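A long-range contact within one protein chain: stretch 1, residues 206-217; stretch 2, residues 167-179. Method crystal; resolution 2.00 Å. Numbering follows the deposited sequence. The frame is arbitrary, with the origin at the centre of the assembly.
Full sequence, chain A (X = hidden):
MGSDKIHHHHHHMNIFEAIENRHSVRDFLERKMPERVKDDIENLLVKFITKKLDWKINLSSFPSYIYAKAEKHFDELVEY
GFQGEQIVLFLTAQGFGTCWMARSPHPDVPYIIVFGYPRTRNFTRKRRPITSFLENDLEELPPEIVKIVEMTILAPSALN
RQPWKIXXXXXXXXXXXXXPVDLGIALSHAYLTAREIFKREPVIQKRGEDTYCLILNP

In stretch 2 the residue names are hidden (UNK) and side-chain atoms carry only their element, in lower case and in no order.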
# COMPACT_ATOMS: atom_id res chain seq x y z
N LYS A 206 -13.63 11.96 -0.83
CA LYS A 206 -14.65 10.97 -0.50
C LYS A 206 -15.91 11.33 -1.26
O LYS A 206 -16.27 12.50 -1.32
CB LYS A 206 -14.94 10.92 1.00
CG LYS A 206 -15.85 9.76 1.37
CD LYS A 206 -16.45 9.89 2.76
CE LYS A 206 -17.03 8.54 3.21
NZ LYS A 206 -17.58 8.56 4.59
N ARG A 207 -16.55 10.33 -1.84
CA ARG A 207 -17.79 10.49 -2.60
C ARG A 207 -18.82 9.50 -2.08
O ARG A 207 -18.64 8.29 -2.20
CB ARG A 207 -17.54 10.22 -4.07
CG ARG A 207 -16.59 11.18 -4.70
CD ARG A 207 -17.09 12.63 -4.74
NE ARG A 207 -16.04 13.49 -5.28
CZ ARG A 207 -15.73 13.58 -6.57
NH1 ARG A 207 -16.40 12.88 -7.48
NH2 ARG A 207 -14.75 14.39 -6.94
N GLY A 208 -19.90 10.01 -1.49
CA GLY A 208 -20.96 9.16 -0.95
C GLY A 208 -20.47 8.30 0.20
O GLY A 208 -19.63 8.73 0.99
N GLU A 209 -20.97 7.07 0.28
CA GLU A 209 -20.79 6.22 1.46
C GLU A 209 -19.53 5.36 1.41
O GLU A 209 -18.94 5.09 2.45
CB GLU A 209 -22.01 5.29 1.65
CG GLU A 209 -23.34 6.01 1.81
CD GLU A 209 -24.53 5.06 1.89
OE1 GLU A 209 -24.34 3.86 2.21
OE2 GLU A 209 -25.67 5.53 1.63
N ASP A 210 -19.14 4.91 0.22
CA ASP A 210 -18.08 3.90 0.12
C ASP A 210 -17.17 4.05 -1.10
O ASP A 210 -16.62 3.08 -1.59
CB ASP A 210 -18.71 2.51 0.13
CG ASP A 210 -19.58 2.24 -1.09
OD1 ASP A 210 -19.75 3.12 -1.96
OD2 ASP A 210 -20.14 1.15 -1.26
N THR A 211 -17.01 5.29 -1.57
CA THR A 211 -16.21 5.58 -2.74
C THR A 211 -15.25 6.70 -2.43
O THR A 211 -15.60 7.66 -1.75
CB THR A 211 -17.11 6.00 -3.92
OG1 THR A 211 -18.01 4.93 -4.22
CG2 THR A 211 -16.30 6.18 -5.24
N TYR A 212 -14.03 6.57 -2.94
CA TYR A 212 -13.05 7.65 -2.92
C TYR A 212 -12.60 7.85 -4.34
O TYR A 212 -12.30 6.89 -5.04
CB TYR A 212 -11.87 7.30 -2.01
CG TYR A 212 -12.13 7.61 -0.56
CD1 TYR A 212 -12.89 6.76 0.23
CD2 TYR A 212 -11.63 8.77 0.02
CE1 TYR A 212 -13.14 7.04 1.56
CE2 TYR A 212 -11.87 9.06 1.36
CZ TYR A 212 -12.62 8.19 2.12
OH TYR A 212 -12.88 8.48 3.45
N CYS A 213 -12.60 9.11 -4.78
CA CYS A 213 -12.17 9.46 -6.12
C CYS A 213 -10.87 10.22 -6.07
O CYS A 213 -10.62 11.01 -5.16
CB CYS A 213 -13.23 10.30 -6.85
SG CYS A 213 -14.75 9.38 -7.24
N LEU A 214 -10.05 9.95 -7.07
CA LEU A 214 -8.79 10.61 -7.24
C LEU A 214 -8.92 11.56 -8.42
O LEU A 214 -9.20 11.13 -9.53
CB LEU A 214 -7.73 9.55 -7.57
CG LEU A 214 -6.30 9.82 -7.17
CD1 LEU A 214 -6.19 9.90 -5.66
CD2 LEU A 214 -5.43 8.68 -7.73
N ILE A 215 -8.75 12.85 -8.17
CA ILE A 215 -8.63 13.80 -9.27
C ILE A 215 -7.17 13.68 -9.75
O ILE A 215 -6.24 14.08 -9.06
CB ILE A 215 -8.99 15.23 -8.85
CG1 ILE A 215 -10.43 15.27 -8.31
CG2 ILE A 215 -8.91 16.16 -10.04
CD1 ILE A 215 -10.78 16.58 -7.62
N LEU A 216 -7.00 13.13 -10.94
CA LEU A 216 -5.71 12.61 -11.40
C LEU A 216 -4.69 13.67 -11.76
O LEU A 216 -3.54 13.57 -11.37
CB LEU A 216 -5.93 11.71 -12.62
CG LEU A 216 -6.69 10.42 -12.28
CD1 LEU A 216 -7.24 9.78 -13.54
CD2 LEU A 216 -5.81 9.47 -11.51
N ASN A 217 -5.11 14.68 -12.51
CA ASN A 217 -4.16 15.69 -13.03
C ASN A 217 -4.65 17.07 -12.62
O ASN A 217 -5.08 17.85 -13.46
CB ASN A 217 -4.06 15.55 -14.55
CG ASN A 217 -2.86 16.27 -15.13
OD1 ASN A 217 -1.86 16.52 -14.45
ND2 ASN A 217 -2.94 16.58 -16.42
N UNK A 167 -13.91 2.92 -11.48
CA UNK A 167 -14.54 3.65 -12.56
C UNK A 167 -13.71 4.85 -12.92
O UNK A 167 -13.30 5.62 -12.06
n UNK A 167 -19.61 6.45 -11.32
c UNK A 167 -16.72 4.81 -13.27
c UNK A 167 -18.15 5.17 -12.85
c UNK A 167 -18.19 6.12 -11.66
c UNK A 167 -15.97 4.10 -12.16
N UNK A 168 -13.46 5.00 -14.22
CA UNK A 168 -12.73 6.13 -14.76
C UNK A 168 -13.74 7.04 -15.45
O UNK A 168 -14.53 6.58 -16.29
o UNK A 168 -9.34 9.68 -18.91
c UNK A 168 -11.69 5.62 -15.77
c UNK A 168 -9.91 8.71 -18.14
c UNK A 168 -10.72 7.77 -18.73
c UNK A 168 -10.24 7.66 -16.01
c UNK A 168 -11.06 6.71 -16.60
c UNK A 168 -11.28 6.78 -17.97
c UNK A 168 -9.66 8.67 -16.78
N UNK A 169 -13.73 8.33 -15.10
CA UNK A 169 -14.70 9.28 -15.67
C UNK A 169 -14.13 10.34 -16.60
O UNK A 169 -14.87 11.22 -17.05
c UNK A 169 -16.12 9.02 -13.64
o UNK A 169 -14.46 10.68 -13.71
c UNK A 169 -15.42 10.00 -14.54
N UNK A 170 -12.84 10.28 -16.92
CA UNK A 170 -12.21 11.36 -17.66
C UNK A 170 -11.26 12.12 -16.76
O UNK A 170 -10.04 12.00 -16.90
N UNK A 171 -11.81 12.89 -15.82
CA UNK A 171 -10.98 13.62 -14.84
C UNK A 171 -10.53 12.81 -13.62
O UNK A 171 -9.55 13.15 -12.97
N UNK A 172 -11.25 11.73 -13.31
CA UNK A 172 -11.09 11.05 -12.03
C UNK A 172 -11.10 9.55 -12.17
O UNK A 172 -11.67 9.01 -13.12
c UNK A 172 -12.46 12.92 -10.97
o UNK A 172 -13.66 14.48 -9.70
c UNK A 172 -13.52 13.28 -9.96
o UNK A 172 -14.20 12.38 -9.43
c UNK A 172 -12.21 11.43 -11.07
N UNK A 173 -10.49 8.89 -11.19
CA UNK A 173 -10.51 7.44 -11.06
C UNK A 173 -11.14 7.22 -9.71
O UNK A 173 -10.68 7.78 -8.71
c UNK A 173 -9.09 6.86 -11.11
c UNK A 173 -9.61 4.79 -12.54
c UNK A 173 -8.86 5.36 -11.34
c UNK A 173 -7.37 5.14 -11.54
N UNK A 174 -12.25 6.49 -9.70
CA UNK A 174 -13.02 6.23 -8.49
C UNK A 174 -12.94 4.77 -8.09
O UNK A 174 -13.12 3.90 -8.93
s UNK A 174 -14.67 8.41 -9.05
c UNK A 174 -14.47 6.64 -8.70
N UNK A 175 -12.66 4.52 -6.82
CA UNK A 175 -12.63 3.18 -6.25
C UNK A 175 -13.69 3.10 -5.15
O UNK A 175 -13.68 3.91 -4.22
c UNK A 175 -10.16 3.03 -6.70
c UNK A 175 -11.25 2.89 -5.64
c UNK A 175 -11.22 1.50 -5.01
c UNK A 175 -8.76 3.02 -6.13
N UNK A 176 -14.58 2.12 -5.27
CA UNK A 176 -15.60 1.84 -4.26
C UNK A 176 -15.37 0.45 -3.67
O UNK A 176 -15.01 -0.49 -4.38
c UNK A 176 -16.99 1.89 -4.87
o UNK A 176 -17.18 3.06 -5.66
N UNK A 177 -15.60 0.34 -2.36
CA UNK A 177 -15.51 -0.92 -1.64
C UNK A 177 -16.28 -0.87 -0.32
O UNK A 177 -16.36 0.18 0.31
o UNK A 177 -13.93 -2.52 -0.73
c UNK A 177 -14.05 -1.24 -1.31
N UNK A 178 -16.81 -2.02 0.09
CA UNK A 178 -17.41 -2.21 1.42
C UNK A 178 -16.36 -2.45 2.52
O UNK A 178 -16.70 -2.54 3.70
c UNK A 178 -18.36 -3.41 1.41
o UNK A 178 -20.16 -1.31 0.85
c UNK A 178 -20.38 -2.38 0.24
o UNK A 178 -21.44 -2.57 -0.40
c UNK A 178 -19.35 -3.49 0.25
N UNK A 179 -15.09 -2.57 2.13
CA UNK A 179 -13.99 -2.92 3.02
C UNK A 179 -13.01 -1.75 3.10
O UNK A 179 -12.14 -1.62 2.23
n UNK A 179 -17.06 -8.57 4.08
n UNK A 179 -15.61 -6.95 3.38
c UNK A 179 -14.14 -5.33 2.28
n UNK A 179 -16.05 -7.20 5.63
c UNK A 179 -13.25 -4.14 2.48
c UNK A 179 -16.24 -7.57 4.36
c UNK A 179 -14.69 -5.85 3.58
O HOH W 1 -7.79 15.09 -13.61
O HOH W 2 -16.36 15.05 -9.82

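Position 167 carries four carbons in a row ending in a nitrogen, an unbranched chain that makes it Lys167. It touches nothing on stretch 1; a long, flexible chain ending in a charge suits a partly exposed position. Position 168 has one carbon, then a ring of six carbons bearing an oxygen: Tyr168. The edge of its ring meets Leu216, with Tyr168 CE1 4.2 Å from Leu216 CD1, an apolar contact.

At 169 one carbon carries an oxygen and a carbon, a fork that threonine and no other standard residue has with these elements. Thr169 lies in the exposed turn, out of reach of stretch 1. Position 170 has no side-chain atoms and is Gly170; with phi 109° and psi -71°, a CB would be jammed against the carbonyl oxygen of the residue before, so the backbone itself calls for glycine. Position 171 is also bare, hence Gly171. Here there is room for a CB, and the contact is made by the backbone: Leu216 N donates to Gly171 O at 3.3 Å, and a water bridges that same oxygen to Asn217 N.

Position 172 shows three carbons, the third carrying two oxygens. The carboxylate meets the edge of the Arg207 guanidinium, near its plane, as expected of an acid, and the residue is Glu172. Arg207 NH2 to Glu172 OE2, 3.0 Å, is a well-aligned salt bridge; Arg207 NH1 to Glu172 OE1, also 3.0 Å, is a weak hydrogen bond. Position 173 has four carbons, forked at the second: Leu173. Buried, it sets its CB 4.2 Å from Leu216 CD2.

Position 174 has one carbon and one sulfur, and the sulfur lies 2.1 Å from Cys213 SG, a covalent distance. This is Cys174, in a disulfide with a chi3 of 106°. Position 175 has four carbons, forked at the first with one arm two carbons long: Ile175, a beta-branched residue at home in a strand and buried on the face shared with Tyr212. At 176 one carbon bears one oxygen, which is 2.5 Å from Thr211 OG1; Ser176 OG and that hydroxyl share a short hydrogen bond.

Position 177 again has one carbon and one oxygen. Ser177 points its CB away from stretch 1, but its N donates to Asp210 O at 3.0 Å, while its OG accepts from the N of position 179. Position 178 has three carbons ending in two oxygens: Glu178, whose OE1 lies 3.2 Å from Asp210 OD2, a close approach of like charges. Position 179 has three carbons, a nitrogen and a carbon with two more nitrogens: Arg179, exposed and beyond the contact, just before a helix.

The contact is an antiparallel pairing of strands 211-215 and 172-176. Tyr212 with Ile175 and Leu214 with Leu173 exchange backbone hydrogen bonds in both directions, their side chains on one face. The other face carries hydroxyl pair, disulfide and Glu172, so polar and covalent links reinforce the backbone ladder.

Stretch 2 (167-179) KYTGGELCISSER
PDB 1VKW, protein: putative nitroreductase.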